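Protein similar to metal-dependent hydrolase (Staphylococcus aureus subsp. aureus Mu50, PDB 3ESH) is probably a metal-dependent hydrolase of the metallo-beta-lactamase superfamily whose natural substrate is not established. Local coordinates at residues G4-H9 / I51-A56; T16-G21 / I44-H49; A22-V27 / P216-A221; M106-F111 / F187-I192; P209-K214 / F247-D252. All blocks are in the same frame, centred on the assembly; numbering follows the deposited sequence.

Interaction 1 (G4-H9 / I51-A56); sequences GDISIH and ILIQTA
Ile8 and Ile53 form a non-hydrogen-bonded pair of two antiparallel strands, their side chains side by side and pointing the same way. Chi2 of Ile8, -67°, turns CD1 back, and Ile8 CD1 lies 3.4 Å from Ile53 CG1, while Ile53 itself stays extended. Ile6 approaches the same residue obliquely, with Ile6 CG2 3.6 Å from Ile53 CG2, and that Ile53 methyl therefore touches both isoleucines of the facing strand. Farther along, Ile8 CG2 meets Ile51 CG2 at 3.9 Å. Ser7, His9, Leu52 and Gln54 occupy the other face; there the Gln54 amide turns to Asn59 and the His9 ring meets Tyr94. Between the faces, Ser7 and Gln54 exchange two nearly straight backbone bonds, Ser7 N to Gln54 O at 3.0 Å and Gln54 N to Ser7 O at 2.9 Å. The pair His9 and Leu52 exchanges two more, of which Leu52 N to His9 O is clearly bent (138°). The chemistry implies a two-sided ladder: its isoleucine face packs on Ile194 and Leu248 of the second large sheet, as in a beta sandwich, and its other face mixes the polar Ser7, His9 and Gln54 with the buried Leu52.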
# COMPACT_ATOMS: atom_id res chain seq x y z
N GLY A 4 -13.79 25.72 -29.37
CA GLY A 4 -15.09 26.26 -29.02
C GLY A 4 -14.96 27.74 -28.71
O GLY A 4 -14.43 28.50 -29.53
N ASP A 5 -15.43 28.16 -27.54
CA ASP A 5 -15.35 29.57 -27.15
C ASP A 5 -14.00 29.90 -26.55
O ASP A 5 -13.70 31.07 -26.29
CB ASP A 5 -16.44 29.91 -26.12
CG ASP A 5 -17.84 29.66 -26.64
OD1 ASP A 5 -18.12 29.98 -27.82
OD2 ASP A 5 -18.68 29.14 -25.86
N ILE A 6 -13.18 28.87 -26.32
CA ILE A 6 -11.87 29.08 -25.71
C ILE A 6 -10.75 29.35 -26.70
O ILE A 6 -10.61 28.66 -27.72
CB ILE A 6 -11.48 27.87 -24.82
CG1 ILE A 6 -12.56 27.63 -23.76
CG2 ILE A 6 -10.13 28.12 -24.17
CD1 ILE A 6 -12.28 26.49 -22.80
N SER A 7 -9.94 30.37 -26.40
CA SER A 7 -8.81 30.71 -27.24
C SER A 7 -7.53 30.16 -26.59
O SER A 7 -7.30 30.35 -25.39
CB SER A 7 -8.75 32.22 -27.42
OG SER A 7 -7.81 32.58 -28.40
N ILE A 8 -6.70 29.48 -27.37
CA ILE A 8 -5.47 28.90 -26.84
C ILE A 8 -4.24 29.39 -27.60
O ILE A 8 -4.23 29.39 -28.82
CB ILE A 8 -5.50 27.36 -26.95
CG1 ILE A 8 -6.66 26.78 -26.12
CG2 ILE A 8 -4.19 26.78 -26.47
CD1 ILE A 8 -6.50 26.95 -24.63
N HIS A 9 -3.20 29.82 -26.87
CA HIS A 9 -1.96 30.29 -27.47
C HIS A 9 -0.76 29.90 -26.64
O HIS A 9 -0.90 29.46 -25.50
CB HIS A 9 -1.96 31.81 -27.61
CG HIS A 9 -3.06 32.35 -28.46
ND1 HIS A 9 -4.24 32.84 -27.93
CD2 HIS A 9 -3.19 32.44 -29.81
CE1 HIS A 9 -5.04 33.21 -28.91
NE2 HIS A 9 -4.43 32.97 -30.06
N ILE A 51 1.34 27.86 -21.82
CA ILE A 51 0.14 27.85 -22.63
C ILE A 51 -0.90 28.82 -22.11
O ILE A 51 -1.45 28.63 -21.02
CB ILE A 51 -0.46 26.43 -22.69
CG1 ILE A 51 0.56 25.48 -23.31
CG2 ILE A 51 -1.77 26.43 -23.47
CD1 ILE A 51 0.13 24.03 -23.37
N LEU A 52 -1.18 29.87 -22.89
CA LEU A 52 -2.18 30.87 -22.51
C LEU A 52 -3.57 30.40 -22.89
O LEU A 52 -3.84 30.09 -24.05
CB LEU A 52 -1.89 32.20 -23.21
CG LEU A 52 -2.96 33.30 -23.03
CD1 LEU A 52 -3.16 33.58 -21.55
CD2 LEU A 52 -2.53 34.56 -23.76
N ILE A 53 -4.45 30.33 -21.90
CA ILE A 53 -5.83 29.90 -22.13
C ILE A 53 -6.78 31.02 -21.77
O ILE A 53 -6.78 31.48 -20.62
CB ILE A 53 -6.23 28.71 -21.25
CG1 ILE A 53 -5.29 27.53 -21.48
CG2 ILE A 53 -7.67 28.33 -21.53
CD1 ILE A 53 -5.63 26.31 -20.65
N GLN A 54 -7.59 31.46 -22.72
CA GLN A 54 -8.55 32.53 -22.46
C GLN A 54 -9.99 32.09 -22.68
O GLN A 54 -10.36 31.73 -23.78
CB GLN A 54 -8.26 33.75 -23.35
CG GLN A 54 -7.00 34.50 -22.97
CD GLN A 54 -6.69 35.66 -23.89
OE1 GLN A 54 -6.29 35.48 -25.04
NE2 GLN A 54 -6.89 36.87 -23.39
N THR A 55 -10.78 32.11 -21.62
CA THR A 55 -12.19 31.76 -21.73
C THR A 55 -12.90 33.11 -21.77
O THR A 55 -12.26 34.15 -21.64
CB THR A 55 -12.68 30.97 -20.50
OG1 THR A 55 -12.67 31.82 -19.34
CG2 THR A 55 -11.78 29.77 -20.25
N ALA A 56 -14.22 33.10 -21.94
CA ALA A 56 -14.96 34.35 -21.98
C ALA A 56 -14.67 35.19 -20.72
O ALA A 56 -14.51 36.41 -20.80
CB ALA A 56 -16.45 34.07 -22.08

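Interaction 2 (T16-G21 / I44-H49); sequences TKMDGG and INLPTH
Thr16 and Met18 pair with Leu46 and Ile44 in a short two-stranded antiparallel ladder, separate from the two large sheets and buried where strand 15-19 runs into helix 20-24. Leu46 N gives a bond of 2.8 Å to Thr16 O. In return Leu46 O receives Thr16 N at 2.9 Å from 40° above the carbonyl plane, and also a weak bond from Thr16 OG1, which chi1 of 63° places between the backbone N and the carbonyl carbon. At the other end Ile44 N reaches Met18 O at 2.8 Å, whereas Met18 N to Ile44 O is longer, 3.2 Å. Leu46 CD1 meets Met18 CG (selenomethionine in the crystal) at 3.9 Å, the side chains crossing at about a right angle. On the other face Lys17 CG lies 3.6 Å from Asn45 OD1 before the lysine bends away to a salt bridge with Asp82. Asp19 ends the strand as N-cap, its OD2 bonded to Ala22 N and its OD1 to Lys29 N of the second subunit. The mostly apolar face of Met18, Ile44 and Leu46 thus packs on Met23 of helix 20-24, while Lys17 and Asp19 tie the ladder to a loop and to the neighbouring subunit.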
# COMPACT_ATOMS: atom_id res chain seq x y z
N THR A 16 15.47 25.47 -22.96
CA THR A 16 16.52 24.72 -22.28
C THR A 16 17.01 23.61 -23.22
O THR A 16 16.27 23.13 -24.06
CB THR A 16 16.00 24.06 -20.98
OG1 THR A 16 14.98 23.10 -21.30
CG2 THR A 16 15.45 25.11 -20.03
N LYS A 17 18.27 23.24 -23.08
CA LYS A 17 18.83 22.17 -23.89
C LYS A 17 19.19 21.05 -22.92
O LYS A 17 20.09 21.21 -22.09
CB LYS A 17 20.05 22.66 -24.68
CG LYS A 17 19.71 23.66 -25.80
CD LYS A 17 20.79 23.73 -26.90
CE LYS A 17 21.95 24.64 -26.56
NZ LYS A 17 21.53 26.08 -26.57
N MSE A 18 18.45 19.95 -23.00
CA MSE A 18 18.66 18.80 -22.14
C MSE A 18 19.25 17.65 -22.93
O MSE A 18 18.99 17.52 -24.12
CB MSE A 18 17.33 18.36 -21.52
CG MSE A 18 16.62 19.38 -20.68
SE MSE A 18 17.73 20.00 -19.27
CE MSE A 18 17.91 21.79 -19.91
N ASP A 19 20.03 16.81 -22.26
CA ASP A 19 20.64 15.64 -22.89
C ASP A 19 19.58 14.71 -23.50
O ASP A 19 18.65 14.30 -22.83
CB ASP A 19 21.49 14.87 -21.86
CG ASP A 19 22.19 13.66 -22.47
OD1 ASP A 19 23.26 13.83 -23.11
OD2 ASP A 19 21.67 12.53 -22.31
N GLY A 20 19.72 14.39 -24.79
CA GLY A 20 18.77 13.53 -25.46
C GLY A 20 18.61 12.16 -24.81
O GLY A 20 17.49 11.67 -24.63
N GLY A 21 19.73 11.55 -24.43
CA GLY A 21 19.66 10.25 -23.81
C GLY A 21 18.76 10.24 -22.58
O GLY A 21 18.06 9.27 -22.32
N ILE A 44 19.22 18.14 -26.88
CA ILE A 44 18.14 18.45 -27.82
C ILE A 44 17.51 19.73 -27.31
O ILE A 44 17.52 19.98 -26.10
CB ILE A 44 17.07 17.34 -27.92
CG1 ILE A 44 16.27 17.26 -26.62
CG2 ILE A 44 17.75 16.01 -28.26
CD1 ILE A 44 15.04 16.38 -26.71
N ASN A 45 16.97 20.54 -28.21
CA ASN A 45 16.38 21.81 -27.83
C ASN A 45 14.95 21.70 -27.36
O ASN A 45 14.08 21.23 -28.09
CB ASN A 45 16.45 22.80 -28.99
CG ASN A 45 16.13 24.20 -28.56
OD1 ASN A 45 16.83 24.78 -27.73
ND2 ASN A 45 15.05 24.77 -29.11
N LEU A 46 14.70 22.16 -26.13
CA LEU A 46 13.37 22.10 -25.55
C LEU A 46 12.83 23.45 -25.10
O LEU A 46 13.19 23.96 -24.04
CB LEU A 46 13.34 21.16 -24.34
CG LEU A 46 13.58 19.67 -24.53
CD1 LEU A 46 13.65 19.04 -23.16
CD2 LEU A 46 12.47 19.03 -25.36
N PRO A 47 11.93 24.04 -25.91
CA PRO A 47 11.36 25.33 -25.52
C PRO A 47 10.59 25.15 -24.21
O PRO A 47 10.10 24.05 -23.91
CB PRO A 47 10.40 25.66 -26.67
CG PRO A 47 11.01 24.96 -27.83
CD PRO A 47 11.50 23.65 -27.26
N THR A 48 10.49 26.22 -23.43
CA THR A 48 9.71 26.20 -22.20
C THR A 48 8.68 27.31 -22.45
O THR A 48 8.83 28.44 -21.99
CB THR A 48 10.58 26.53 -20.96
OG1 THR A 48 11.17 27.84 -21.12
CG2 THR A 48 11.69 25.50 -20.79
N HIS A 49 7.65 26.97 -23.23
CA HIS A 49 6.61 27.92 -23.62
C HIS A 49 5.26 27.71 -22.93
O HIS A 49 4.49 26.81 -23.29
CB HIS A 49 6.38 27.87 -25.14
CG HIS A 49 7.57 28.28 -25.96
ND1 HIS A 49 8.66 28.93 -25.43
CD2 HIS A 49 7.83 28.12 -27.28
CE1 HIS A 49 9.55 29.15 -26.39
NE2 HIS A 49 9.07 28.67 -27.52

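Interaction 3 (A22-V27 / P216-A221); sequences AMFGVV and PLWVTA
Val27 and Trp218 meet in the closely packed part of this contact, where Val27 CG2 lies over one face of the indole and Val27 CG1 is 3.6 Å from Trp218 CZ2. With CG1 anti to the backbone N (chi1 179°), the two methyls divide the indole between them, CG1 at the larger ring. Phe24 adds an oblique partner, its CD2 3.9 Å from Trp218 CE3 and its ring plane nearly perpendicular (88°) to the indole. Close packing continues where Ala221 N gives a bond of 2.7 Å to Ala22 O and Thr220 CG2 lies 3.4 Å from Met23 O. Gly25, with positive phi in the type II' turn from Phe24 to Val27, lets Val219 O come near the turn. The looser side holds a bridging water and borders the second subunit: the water accepts from Val26 N (3.2 Å) and donates to Val219 O (2.9 Å), and Val26 CG2 only skirts Leu217 O at 4.2 Å. Val26 packs on Tyr222 of the second subunit, and Ala221 on its Gly25. Chemically, then, segment 22-27 is joined to 216-221 by one direct hydrogen bond, by Phe24 and Val27 against Trp218, and by one water between Val26 N and Val219 O.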
# COMPACT_ATOMS: atom_id res chain seq x y z
N ALA A 22 18.80 11.33 -21.82
CA ALA A 22 17.99 11.42 -20.61
C ALA A 22 16.52 11.68 -20.94
O ALA A 22 15.62 11.26 -20.19
CB ALA A 22 18.53 12.52 -19.70
N MSE A 23 16.29 12.37 -22.05
CA MSE A 23 14.92 12.67 -22.46
C MSE A 23 14.24 11.50 -23.16
O MSE A 23 13.04 11.54 -23.39
CB MSE A 23 14.88 13.89 -23.39
CG MSE A 23 15.18 15.20 -22.72
SE MSE A 23 13.80 15.74 -21.45
CE MSE A 23 12.37 15.93 -22.68
N PHE A 24 15.01 10.46 -23.50
CA PHE A 24 14.43 9.31 -24.20
C PHE A 24 14.65 7.97 -23.52
O PHE A 24 14.26 6.92 -24.04
CB PHE A 24 14.93 9.26 -25.65
CG PHE A 24 14.31 10.30 -26.54
CD1 PHE A 24 15.02 11.42 -26.94
CD2 PHE A 24 12.99 10.15 -26.97
CE1 PHE A 24 14.43 12.38 -27.75
CE2 PHE A 24 12.39 11.10 -27.79
CZ PHE A 24 13.11 12.22 -28.18
N GLY A 25 15.28 8.03 -22.36
CA GLY A 25 15.52 6.84 -21.57
C GLY A 25 16.07 5.64 -22.30
O GLY A 25 17.19 5.66 -22.81
N VAL A 26 15.28 4.57 -22.34
CA VAL A 26 15.69 3.32 -22.97
C VAL A 26 15.81 3.32 -24.49
O VAL A 26 16.45 2.44 -25.05
CB VAL A 26 14.75 2.17 -22.57
CG1 VAL A 26 14.65 2.11 -21.04
CG2 VAL A 26 13.37 2.36 -23.21
N VAL A 27 15.21 4.29 -25.15
CA VAL A 27 15.28 4.36 -26.60
C VAL A 27 16.70 4.65 -27.07
O VAL A 27 17.26 5.71 -26.75
CB VAL A 27 14.32 5.44 -27.17
CG1 VAL A 27 14.43 5.50 -28.68
CG2 VAL A 27 12.90 5.13 -26.76
N PRO A 216 4.03 4.95 -26.04
CA PRO A 216 3.99 4.87 -24.58
C PRO A 216 5.29 4.39 -23.93
O PRO A 216 5.61 4.80 -22.80
CB PRO A 216 2.79 3.96 -24.31
CG PRO A 216 2.76 3.09 -25.51
CD PRO A 216 3.03 4.05 -26.64
N LEU A 217 6.04 3.55 -24.64
CA LEU A 217 7.30 3.03 -24.11
C LEU A 217 8.44 4.06 -24.14
O LEU A 217 9.48 3.86 -23.51
CB LEU A 217 7.72 1.79 -24.89
CG LEU A 217 6.79 0.58 -24.78
CD1 LEU A 217 7.34 -0.57 -25.60
CD2 LEU A 217 6.63 0.18 -23.32
N TRP A 218 8.25 5.15 -24.87
CA TRP A 218 9.27 6.18 -24.97
C TRP A 218 9.10 7.25 -23.90
O TRP A 218 8.59 8.33 -24.18
CB TRP A 218 9.23 6.82 -26.37
CG TRP A 218 9.76 5.94 -27.49
CD1 TRP A 218 9.60 4.59 -27.62
CD2 TRP A 218 10.49 6.37 -28.65
NE1 TRP A 218 10.18 4.15 -28.79
CE2 TRP A 218 10.73 5.22 -29.44
CE3 TRP A 218 10.96 7.61 -29.10
CZ2 TRP A 218 11.41 5.28 -30.65
CZ3 TRP A 218 11.64 7.67 -30.31
CH2 TRP A 218 11.85 6.51 -31.07
N VAL A 219 9.52 6.95 -22.67
CA VAL A 219 9.42 7.91 -21.57
C VAL A 219 10.81 8.41 -21.18
O VAL A 219 11.81 7.71 -21.36
CB VAL A 219 8.74 7.28 -20.33
CG1 VAL A 219 7.35 6.82 -20.69
CG2 VAL A 219 9.56 6.12 -19.79
N THR A 220 10.88 9.63 -20.66
CA THR A 220 12.17 10.19 -20.27
C THR A 220 12.75 9.44 -19.06
O THR A 220 12.01 8.79 -18.30
CB THR A 220 12.07 11.68 -19.88
OG1 THR A 220 11.64 11.79 -18.52
CG2 THR A 220 11.07 12.40 -20.78
N ALA A 221 14.07 9.54 -18.88
CA ALA A 221 14.72 8.90 -17.75
C ALA A 221 14.46 9.73 -16.49
O ALA A 221 14.70 9.27 -15.37
CB ALA A 221 16.20 8.80 -18.00
O HOH W 1 12.37 4.83 -21.09

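Interaction 4 (M106-F111 / F187-I192); sequences MTHMHF and FGHTII
His108 and His189 set their rings obliquely, planes at 43° and centroids 5.0 Å apart. Contact is made chiefly by one carbon: His189 CD2 lies over a face of the His108 ring, displaced toward the rim, 3.8 Å from His108 ND1. Chi1 of His189, -175°, places CG anti to the backbone N. Next to this pair, Thr107 O is shared. It accepts Thr190 N at 2.7 Å, lies 3.4 Å from His189 CA as a CA-H...O contact, and stands over one face of the His189 ring, toward its rim. Thr107 also lays its CB against the Thr190 carbonyl, 3.3 Å from Thr190 O. A water donates to Met106 O and touches Thr190 OG1 weakly. The turn of the His189 ring is set chiefly by its ND1 bonding Ser182 OG, with a weak bond from NE2 to Asp206 N. His108 NE2 in turn forms a weak bond with Asp206 OD2. His110 takes the N-cap position of helix 111-114, and its donor atom, with those of His185 and Asp206, faces one vacant point that may be an empty metal site. The loop from His108 to His113 matches the HxHxDH motif, the signature metal-binding loop of the metallo-beta-lactamase fold.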
# COMPACT_ATOMS: atom_id res chain seq x y z
N MSE A 106 -0.27 24.42 -12.71
CA MSE A 106 1.02 23.77 -12.89
C MSE A 106 0.90 22.25 -13.11
O MSE A 106 0.20 21.57 -12.38
CB MSE A 106 1.92 24.02 -11.68
CG MSE A 106 2.08 25.45 -11.26
SE MSE A 106 3.04 26.51 -12.60
CE MSE A 106 4.69 25.59 -12.45
N THR A 107 1.57 21.73 -14.13
CA THR A 107 1.56 20.30 -14.40
C THR A 107 2.46 19.66 -13.35
O THR A 107 2.18 18.57 -12.87
CB THR A 107 2.12 19.98 -15.79
OG1 THR A 107 3.52 20.25 -15.81
CG2 THR A 107 1.44 20.84 -16.83
N HIS A 108 3.54 20.36 -13.01
CA HIS A 108 4.49 19.94 -11.99
C HIS A 108 5.45 21.10 -11.68
O HIS A 108 5.49 22.05 -12.43
CB HIS A 108 5.23 18.67 -12.41
CG HIS A 108 6.06 18.81 -13.65
ND1 HIS A 108 5.53 19.26 -14.84
CD2 HIS A 108 7.34 18.48 -13.90
CE1 HIS A 108 6.46 19.20 -15.78
NE2 HIS A 108 7.57 18.73 -15.24
N MSE A 109 6.18 21.01 -10.58
CA MSE A 109 7.07 22.09 -10.13
C MSE A 109 8.56 22.05 -10.46
O MSE A 109 9.37 22.72 -9.81
CB MSE A 109 6.90 22.27 -8.62
CG MSE A 109 5.52 22.72 -8.20
SE MSE A 109 5.03 24.54 -8.80
CE MSE A 109 6.48 25.43 -7.88
N HIS A 110 8.94 21.27 -11.47
CA HIS A 110 10.34 21.20 -11.88
C HIS A 110 10.76 22.62 -12.33
O HIS A 110 9.91 23.43 -12.71
CB HIS A 110 10.50 20.17 -12.99
CG HIS A 110 10.42 18.75 -12.50
ND1 HIS A 110 10.36 17.67 -13.35
CD2 HIS A 110 10.40 18.25 -11.25
CE1 HIS A 110 10.32 16.56 -12.64
NE2 HIS A 110 10.34 16.88 -11.36
N PHE A 111 12.06 22.92 -12.29
CA PHE A 111 12.52 24.26 -12.64
C PHE A 111 12.16 24.71 -14.05
O PHE A 111 11.82 25.88 -14.26
CB PHE A 111 14.04 24.39 -12.43
CG PHE A 111 14.85 23.90 -13.59
CD1 PHE A 111 15.22 22.57 -13.70
CD2 PHE A 111 15.24 24.78 -14.60
CE1 PHE A 111 15.97 22.12 -14.79
CE2 PHE A 111 15.99 24.35 -15.69
CZ PHE A 111 16.35 23.01 -15.79
N PHE A 187 5.72 12.35 -8.94
CA PHE A 187 4.70 11.68 -8.15
C PHE A 187 3.42 12.49 -8.19
O PHE A 187 2.33 11.93 -8.13
CB PHE A 187 5.10 11.51 -6.70
CG PHE A 187 4.10 10.72 -5.91
CD1 PHE A 187 4.07 9.33 -6.01
CD2 PHE A 187 3.13 11.36 -5.15
CE1 PHE A 187 3.09 8.59 -5.37
CE2 PHE A 187 2.14 10.63 -4.51
CZ PHE A 187 2.11 9.24 -4.61
N GLY A 188 3.56 13.80 -8.30
CA GLY A 188 2.39 14.66 -8.33
C GLY A 188 2.09 15.24 -9.69
O GLY A 188 1.27 16.15 -9.81
N HIS A 189 2.74 14.72 -10.73
CA HIS A 189 2.53 15.24 -12.07
C HIS A 189 1.06 15.25 -12.45
O HIS A 189 0.32 14.31 -12.16
CB HIS A 189 3.33 14.45 -13.08
CG HIS A 189 3.27 15.00 -14.47
ND1 HIS A 189 2.19 14.80 -15.30
CD2 HIS A 189 4.15 15.75 -15.17
CE1 HIS A 189 2.41 15.39 -16.46
NE2 HIS A 189 3.59 15.97 -16.41
N THR A 190 0.66 16.33 -13.14
CA THR A 190 -0.72 16.56 -13.55
C THR A 190 -0.88 16.87 -15.05
O THR A 190 -0.00 17.48 -15.67
CB THR A 190 -1.32 17.74 -12.71
OG1 THR A 190 -1.27 17.41 -11.31
CG2 THR A 190 -2.77 18.03 -13.10
N ILE A 191 -1.99 16.45 -15.63
CA ILE A 191 -2.28 16.74 -17.03
C ILE A 191 -3.52 17.63 -17.04
O ILE A 191 -4.29 17.62 -16.11
CB ILE A 191 -2.54 15.46 -17.85
CG1 ILE A 191 -3.80 14.76 -17.37
CG2 ILE A 191 -1.36 14.49 -17.70
CD1 ILE A 191 -4.43 13.91 -18.41
N ILE A 192 -3.72 18.39 -18.11
CA ILE A 192 -4.86 19.29 -18.17
C ILE A 192 -5.63 19.14 -19.49
O ILE A 192 -5.04 18.98 -20.56
CB ILE A 192 -4.39 20.76 -18.02
CG1 ILE A 192 -3.63 20.91 -16.69
CG2 ILE A 192 -5.57 21.70 -18.05
CD1 ILE A 192 -2.70 22.11 -16.61
O HOH W 2 0.52 19.94 -10.04

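Interaction 5 (P209-K214 / F247-D252); sequences PTTAHK and FLFYHD
Thr210 and Asp252 bring their CA atoms within 4.6 Å where two irregular loops pass, yet no backbone-to-backbone hydrogen bond joins the segments, and the connection runs through the side chain of Asp252. Its OD1 is gripped twice by one residue. Thr211 N reaches Asp252 OD1 at 2.7 Å along an almost straight bond (174°), on the anti side and somewhat out of the carboxylate plane; Thr211 OG1 donates at 2.9 Å to the syn lone pair. Chi1 of Asp252, -158°, sets CG anti to the backbone N, and OD2 holds Asn254 N. Phe249 packs alongside: Pro209 O lies at the ring edge, 3.3 Å from Phe249 CD1, Thr211 N stands over one face, and Thr211 CG2 comes to 3.7 Å from Phe249 CE2. Within 209-214, Thr210 OG1 accepts Ala212 N at 3.2 Å in an ST turn and pairs with His213 ND1 at 2.8 Å. His213 NE2 goes on to Met23 O of helix 20-24, and its carbonyl to Lys233 of helix 226-242. Thr211 rests on Tyr255 and Phe249 on Val258, so the contact lies between that long helix, helix 20-24 and the sheet containing strands 246-248 and 255-259.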
# COMPACT_ATOMS: atom_id res chain seq x y z
N PRO A 209 6.06 14.84 -23.48
CA PRO A 209 6.89 16.02 -23.73
C PRO A 209 6.84 16.60 -25.13
O PRO A 209 6.55 17.78 -25.32
CB PRO A 209 8.29 15.55 -23.36
CG PRO A 209 8.06 14.41 -22.45
CD PRO A 209 6.91 13.71 -23.09
N THR A 210 7.17 15.76 -26.11
CA THR A 210 7.19 16.16 -27.51
C THR A 210 6.49 15.11 -28.36
O THR A 210 6.19 14.02 -27.88
CB THR A 210 8.63 16.30 -28.02
OG1 THR A 210 9.24 15.01 -28.12
CG2 THR A 210 9.45 17.15 -27.07
N THR A 211 6.26 15.45 -29.62
CA THR A 211 5.61 14.53 -30.54
C THR A 211 6.41 13.25 -30.71
O THR A 211 5.87 12.22 -31.12
CB THR A 211 5.42 15.17 -31.91
OG1 THR A 211 6.68 15.65 -32.37
CG2 THR A 211 4.42 16.32 -31.83
N ALA A 212 7.69 13.29 -30.39
CA ALA A 212 8.54 12.11 -30.51
C ALA A 212 8.33 11.11 -29.37
O ALA A 212 8.85 10.00 -29.42
CB ALA A 212 10.00 12.51 -30.58
N HIS A 213 7.56 11.50 -28.35
CA HIS A 213 7.30 10.63 -27.22
C HIS A 213 5.91 9.97 -27.28
O HIS A 213 5.40 9.50 -26.26
CB HIS A 213 7.44 11.39 -25.90
CG HIS A 213 8.84 11.84 -25.62
ND1 HIS A 213 9.36 13.00 -26.14
CD2 HIS A 213 9.82 11.27 -24.88
CE1 HIS A 213 10.62 13.13 -25.74
NE2 HIS A 213 10.92 12.10 -24.98
N LYS A 214 5.31 9.93 -28.46
CA LYS A 214 4.00 9.33 -28.60
C LYS A 214 3.96 7.86 -28.21
O LYS A 214 2.98 7.40 -27.63
CB LYS A 214 3.48 9.49 -30.02
CG LYS A 214 2.04 9.12 -30.13
CD LYS A 214 1.60 8.93 -31.56
CE LYS A 214 0.23 8.28 -31.60
NZ LYS A 214 -0.09 7.80 -32.97
N PHE A 247 -3.54 17.78 -29.23
CA PHE A 247 -2.51 17.60 -28.22
C PHE A 247 -1.67 18.86 -28.20
O PHE A 247 -1.08 19.24 -29.21
CB PHE A 247 -1.65 16.39 -28.56
CG PHE A 247 -2.30 15.06 -28.26
CD1 PHE A 247 -2.12 14.45 -27.03
CD2 PHE A 247 -3.09 14.43 -29.21
CE1 PHE A 247 -2.70 13.23 -26.75
CE2 PHE A 247 -3.68 13.19 -28.94
CZ PHE A 247 -3.48 12.59 -27.71
N LEU A 248 -1.62 19.51 -27.04
CA LEU A 248 -0.84 20.73 -26.87
C LEU A 248 0.52 20.40 -26.25
O LEU A 248 0.62 19.52 -25.39
CB LEU A 248 -1.58 21.72 -25.98
CG LEU A 248 -3.02 22.08 -26.39
CD1 LEU A 248 -3.59 23.14 -25.45
CD2 LEU A 248 -3.02 22.57 -27.82
N PHE A 249 1.56 21.09 -26.69
CA PHE A 249 2.90 20.86 -26.19
C PHE A 249 3.55 22.09 -25.60
O PHE A 249 3.26 23.21 -25.99
CB PHE A 249 3.77 20.30 -27.31
CG PHE A 249 3.33 18.94 -27.77
CD1 PHE A 249 3.69 17.80 -27.04
CD2 PHE A 249 2.49 18.80 -28.88
CE1 PHE A 249 3.22 16.54 -27.41
CE2 PHE A 249 2.02 17.55 -29.26
CZ PHE A 249 2.38 16.42 -28.52
N TYR A 250 4.42 21.85 -24.63
CA TYR A 250 5.12 22.90 -23.92
C TYR A 250 6.58 22.87 -24.30
O TYR A 250 7.23 23.91 -24.37
CB TYR A 250 4.96 22.66 -22.41
CG TYR A 250 5.72 23.59 -21.48
CD1 TYR A 250 5.14 24.78 -21.02
CD2 TYR A 250 6.98 23.25 -21.01
CE1 TYR A 250 5.80 25.59 -20.10
CE2 TYR A 250 7.65 24.06 -20.09
CZ TYR A 250 7.06 25.23 -19.64
OH TYR A 250 7.71 26.00 -18.71
N HIS A 251 7.09 21.66 -24.54
CA HIS A 251 8.49 21.42 -24.88
C HIS A 251 8.84 21.14 -26.34
O HIS A 251 10.02 21.13 -26.69
CB HIS A 251 9.05 20.23 -24.09
CG HIS A 251 9.33 20.52 -22.65
ND1 HIS A 251 10.00 21.65 -22.24
CD2 HIS A 251 9.09 19.80 -21.53
CE1 HIS A 251 10.17 21.61 -20.93
NE2 HIS A 251 9.62 20.49 -20.48
N ASP A 252 7.86 20.87 -27.19
CA ASP A 252 8.19 20.54 -28.57
C ASP A 252 8.67 21.77 -29.37
O ASP A 252 7.94 22.74 -29.52
CB ASP A 252 6.99 19.86 -29.26
CG ASP A 252 7.41 19.02 -30.46
OD1 ASP A 252 6.87 17.90 -30.63
OD2 ASP A 252 8.27 19.50 -31.24

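The five contacts grade from regular strand pairing to loop chemistry. Interactions 1 and 2 are antiparallel ladders on opposite sides of the chain's centre; the first, in a large sheet, is partly buried, whereas interactions 2 to 5 are all buried. Interaction 4 has its centre nearest the chain's centre and relies on histidines; interaction 5, almost as central, relies on a carboxylate grip and reaches the same sheet. Interaction 3, its centre farthest out, is aromatic and water-bridged and borders the second subunit, as does interaction 2, with which it shares helix 20-24. Interaction 5 touches three others: Leu248 packs on the ladder of interaction 1, His251 bonds Pro47 of interaction 2, and His213 bonds Met23 of interaction 3.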